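Annexin B22 (Schistosoma mansoni, PDB 4MDU) binds acidic phospholipid membranes in a calcium-dependent manner, aggregates liposomes when calcium is present, and takes part in worm reproduction and host-parasite interaction. Local coordinates at residues B[128-131]-B[132-136]; B[310-313]-B[314-318]. All coordinates share one frame; numbering follows the deposited sequence.

Contact 1 (B[128-131]-B[132-136])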
loop_
_atom_site.group_PDB
_atom_site.type_symbol
_atom_site.label_atom_id
_atom_site.label_comp_id
_atom_site.label_asym_id
_atom_site.label_seq_id
_atom_site.Cartn_x
_atom_site.Cartn_y
_atom_site.Cartn_z
ATOM N N ASP B 128 -5.683 3.892 -4.271
ATOM C CA ASP B 128 -6.398 2.642 -4.112
ATOM C C ASP B 128 -6.873 2.444 -2.699
ATOM O O ASP B 128 -7.932 1.846 -2.459
ATOM C CB ASP B 128 -5.524 1.486 -4.556
ATOM C CG ASP B 128 -5.535 1.325 -6.058
ATOM O OD1 ASP B 128 -6.624 1.030 -6.601
ATOM O OD2 ASP B 128 -4.481 1.521 -6.697
ATOM N N ARG B 129 -6.090 2.978 -1.774
ATOM C CA ARG B 129 -6.416 2.938 -0.363
ATOM C C ARG B 129 -7.798 3.536 -0.144
ATOM O O ARG B 129 -8.600 3.023 0.660
ATOM C CB ARG B 129 -5.373 3.731 0.422
ATOM C CG ARG B 129 -5.602 3.745 1.912
ATOM C CD ARG B 129 -4.475 4.465 2.657
ATOM N NE ARG B 129 -4.853 4.737 4.045
ATOM C CZ ARG B 129 -3.998 4.980 5.035
ATOM N NH1 ARG B 129 -2.688 4.978 4.816
ATOM N NH2 ARG B 129 -4.458 5.222 6.254
ATOM N N VAL B 130 -8.065 4.624 -0.861
ATOM C CA VAL B 130 -9.356 5.293 -0.812
ATOM C C VAL B 130 -10.442 4.453 -1.522
ATOM O O VAL B 130 -11.583 4.383 -1.065
ATOM C CB VAL B 130 -9.257 6.732 -1.391
ATOM C CG1 VAL B 130 -10.640 7.346 -1.592
ATOM C CG2 VAL B 130 -8.422 7.618 -0.463
ATOM N N LEU B 131 -10.090 3.792 -2.619
ATOM C CA LEU B 131 -11.080 2.939 -3.303
ATOM C C LEU B 131 -11.479 1.773 -2.394
ATOM O O LEU B 131 -12.661 1.507 -2.186
ATOM C CB LEU B 131 -10.545 2.400 -4.634
ATOM C CG LEU B 131 -10.025 3.399 -5.649
ATOM C CD1 LEU B 131 -9.800 2.720 -7.042
ATOM C CD2 LEU B 131 -10.978 4.563 -5.727
ATOM N N ILE B 132 -10.478 1.109 -1.814
ATOM C CA ILE B 132 -10.747 0.039 -0.859
ATOM C C ILE B 132 -11.597 0.511 0.316
ATOM O O ILE B 132 -12.603 -0.111 0.666
ATOM C CB ILE B 132 -9.456 -0.560 -0.312
ATOM C CG1 ILE B 132 -8.645 -1.177 -1.446
ATOM C CG2 ILE B 132 -9.774 -1.595 0.742
ATOM C CD1 ILE B 132 -7.398 -1.889 -0.996
ATOM N N GLU B 133 -11.193 1.622 0.920
ATOM C CA GLU B 133 -11.882 2.169 2.090
ATOM C C GLU B 133 -13.362 2.461 1.830
ATOM O O GLU B 133 -14.242 2.136 2.638
ATOM C CB GLU B 133 -11.177 3.458 2.574
ATOM C CG GLU B 133 -11.898 4.123 3.750
ATOM C CD GLU B 133 -11.964 5.638 3.629
ATOM O OE1 GLU B 133 -10.903 6.259 3.441
ATOM O OE2 GLU B 133 -13.075 6.205 3.718
ATOM N N ILE B 134 -13.629 3.104 0.705
ATOM C CA ILE B 134 -14.985 3.487 0.346
ATOM C C ILE B 134 -15.834 2.306 -0.161
ATOM O O ILE B 134 -16.913 2.037 0.377
ATOM C CB ILE B 134 -14.966 4.627 -0.699
ATOM C CG1 ILE B 134 -14.449 5.918 -0.044
ATOM C CG2 ILE B 134 -16.361 4.832 -1.283
ATOM C CD1 ILE B 134 -14.481 7.112 -0.961
ATOM N N PHE B 135 -15.345 1.586 -1.168
ATOM C CA PHE B 135 -16.137 0.490 -1.741
ATOM C C PHE B 135 -16.478 -0.580 -0.723
ATOM O O PHE B 135 -17.599 -1.096 -0.702
ATOM C CB PHE B 135 -15.426 -0.133 -2.937
ATOM C CG PHE B 135 -15.385 0.764 -4.129
ATOM C CD1 PHE B 135 -16.416 1.658 -4.364
ATOM C CD2 PHE B 135 -14.314 0.734 -5.003
ATOM C CE1 PHE B 135 -16.388 2.506 -5.471
ATOM C CE2 PHE B 135 -14.277 1.575 -6.115
ATOM C CZ PHE B 135 -15.309 2.464 -6.343
ATOM N N THR B 136 -15.508 -0.923 0.117
ATOM C CA THR B 136 -15.751 -1.862 1.209
ATOM C C THR B 136 -17.030 -1.530 1.973
ATOM O O THR B 136 -17.784 -2.427 2.349
ATOM C CB THR B 136 -14.565 -1.888 2.188
ATOM O OG1 THR B 136 -13.475 -2.584 1.575
ATOM C CG2 THR B 136 -14.939 -2.589 3.454
#
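L131 and F135 meet one turn apart on helix 128-136, with L131 CB 4.1 Å from F135 CE2. CG of F135 is anti to its carbonyl carbon (chi1 -70°), which lays the ring obliquely beside the L131 carbonyl. F135 CD2 comes to 3.4 Å from L131 O. That oxygen also takes the F135 N-H, at 2.9 Å from F135 N. This is the tightly packed side, where helices 109-122 and 177-187 close over both residues. I132 CG1 lies 3.3 Å from D128 O, the carbonyl that also accepts the I132 N-H, and its side chain meets A282 and Y178. V130 and I134 lie side by side and point the same way, with V130 CG1 3.9 Å from I134 CD1. The loose side is at R129, which is exposed and extended and makes no side-chain contact with the next turn. I132 O accepts two bonds, from T136 N and T136 OG1, on opposite faces of its plane. D128, which with D275 binds a calcium ion when the ion is present, is hydrogen-bonded through OD1 to Y178 OH. E133 pairs with R314. Main-chain bonds and apolar contacts hold the turns, so both buried acids are left for links between helices.

Contact 2 (B[310-313]-B[314-318]); sequences YALM and RLLIT
The guanidinium of R314 has the backbone of Y310 and A311 over one face, with A311 CA 3.6 Å from R314 NH2. Y310 O also lies above this group, offset toward its rim. Y310 CB approaches R314 NH1, and A311 CB comes to 3.8 Å from R314 NH2. The Y310 ring has M313 CE over one face, 4.0 Å above the plane and toward the rim. The R314 chain leaves with CG anti to the backbone N, then bends at chi3 (56°). This bend carries the flat group back over the first turn. R314 NE is paired with E133 of helix 128-136, and V130 and I134 of that helix also touch the arginine. R314 N donates a hydrogen bond to Y310 O, 2.8 Å away.

Helix 311-320 lies in the predicted fourth annexin repeat. The repeats of this family are all-helical.

L312 and L316 lie side by side and point the same way, with L312 CD1 3.7 Å from L316 CD2. Both touch L298 of helix 290-301, and L312 lies near M302 and D346, which bind calcium when it is present. On another face, M313 CB is 4.4 Å from I317 CD1. M313 and I317 meet helices 96-106 and 349-358. R314 O accepts both T318 N and T318 OG1, the hydroxyl at 2.7 Å from that oxygen.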
loop_
_atom_site.group_PDB
_atom_site.type_symbol
_atom_site.label_atom_id
_atom_site.label_comp_id
_atom_site.label_asym_id
_atom_site.label_seq_id
_atom_site.Cartn_x
_atom_site.Cartn_y
_atom_site.Cartn_z
ATOM N N TYR B 310 -8.574 13.587 3.120
ATOM C CA TYR B 310 -9.973 13.650 3.526
ATOM C C TYR B 310 -10.440 12.445 4.304
ATOM O O TYR B 310 -11.573 12.430 4.787
ATOM C CB TYR B 310 -10.864 13.840 2.305
ATOM C CG TYR B 310 -11.026 15.278 1.911
ATOM C CD1 TYR B 310 -12.260 15.897 1.999
ATOM C CD2 TYR B 310 -9.945 16.022 1.468
ATOM C CE1 TYR B 310 -12.424 17.220 1.640
ATOM C CE2 TYR B 310 -10.094 17.352 1.114
ATOM C CZ TYR B 310 -11.339 17.946 1.198
ATOM O OH TYR B 310 -11.513 19.267 0.843
ATOM N N ALA B 311 -9.563 11.451 4.455
ATOM C CA ALA B 311 -9.949 10.173 5.056
ATOM C C ALA B 311 -10.508 10.300 6.472
ATOM O O ALA B 311 -11.554 9.723 6.791
ATOM C CB ALA B 311 -8.781 9.163 5.007
ATOM N N LEU B 312 -9.821 11.073 7.311
ATOM C CA LEU B 312 -10.231 11.227 8.701
ATOM C C LEU B 312 -11.638 11.760 8.815
ATOM O O LEU B 312 -12.471 11.195 9.536
ATOM C CB LEU B 312 -9.274 12.154 9.464
ATOM C CG LEU B 312 -9.699 12.453 10.903
ATOM C CD1 LEU B 312 -9.821 11.183 11.741
ATOM C CD2 LEU B 312 -8.694 13.422 11.561
ATOM N N MET B 313 -11.905 12.861 8.119
ATOM C CA MET B 313 -13.239 13.452 8.174
ATOM C C MET B 313 -14.283 12.583 7.426
ATOM O O MET B 313 -15.425 12.481 7.870
ATOM C CB MET B 313 -13.234 14.934 7.712
ATOM C CG MET B 313 -13.054 15.181 6.218
ATOM S SD MET B 313 -13.159 16.936 5.740
ATOM C CE MET B 313 -11.426 17.333 5.648
ATOM N N ARG B 314 -13.891 11.943 6.321
ATOM C CA ARG B 314 -14.827 11.049 5.619
ATOM C C ARG B 314 -15.285 9.925 6.547
ATOM O O ARG B 314 -16.482 9.681 6.711
ATOM C CB ARG B 314 -14.208 10.465 4.353
ATOM C CG ARG B 314 -15.135 9.438 3.647
ATOM C CD ARG B 314 -14.619 9.033 2.259
ATOM N NE ARG B 314 -13.260 8.508 2.305
ATOM C CZ ARG B 314 -12.188 9.151 1.851
ATOM N NH1 ARG B 314 -12.307 10.342 1.270
ATOM N NH2 ARG B 314 -10.990 8.597 1.965
ATOM N N LEU B 315 -14.327 9.278 7.200
ATOM C CA LEU B 315 -14.639 8.175 8.097
ATOM C C LEU B 315 -15.530 8.598 9.256
ATOM O O LEU B 315 -16.547 7.951 9.534
ATOM C CB LEU B 315 -13.362 7.506 8.591
ATOM C CG LEU B 315 -12.686 6.711 7.470
ATOM C CD1 LEU B 315 -11.311 6.288 7.888
ATOM C CD2 LEU B 315 -13.551 5.484 7.012
ATOM N N LEU B 316 -15.164 9.694 9.912
ATOM C CA LEU B 316 -15.952 10.232 11.023
ATOM C C LEU B 316 -17.388 10.584 10.608
ATOM O O LEU B 316 -18.357 10.184 11.260
ATOM C CB LEU B 316 -15.248 11.465 11.592
ATOM C CG LEU B 316 -14.402 11.226 12.852
ATOM C CD1 LEU B 316 -14.048 9.744 13.027
ATOM C CD2 LEU B 316 -13.166 12.115 12.869
ATOM N N ILE B 317 -17.516 11.356 9.538
ATOM C CA ILE B 317 -18.823 11.737 9.017
ATOM C C ILE B 317 -19.687 10.501 8.753
ATOM O O ILE B 317 -20.824 10.407 9.227
ATOM C CB ILE B 317 -18.666 12.565 7.714
ATOM C CG1 ILE B 317 -17.977 13.903 8.049
ATOM C CG2 ILE B 317 -20.015 12.771 7.008
ATOM C CD1 ILE B 317 -17.529 14.684 6.846
ATOM N N THR B 318 -19.128 9.537 8.035
ATOM C CA THR B 318 -19.903 8.370 7.625
ATOM C C THR B 318 -20.195 7.416 8.790
ATOM O O THR B 318 -21.336 6.965 8.956
ATOM C CB THR B 318 -19.252 7.606 6.431
ATOM O OG1 THR B 318 -17.874 7.332 6.724
ATOM C CG2 THR B 318 -19.319 8.445 5.172
#

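In the fold
Contact 1 comes first along the chain, on helix 128-136 of the predicted second annexin repeat. Contact 2 follows much later, on helix 311-320 of the predicted fourth. Their centres are about 12 Å apart, and the two helices touch directly. E133 OE2 is 2.7 Å from R314 NE in a salt bridge that joins the two helices. Apolar side chains lie against the pair: V130 and I134 on R314, L315 on E133. The charged pair is buried, so each group probably stabilises the charge of the other. The helices thus join two predicted repeats, each of which holds residues that bind calcium.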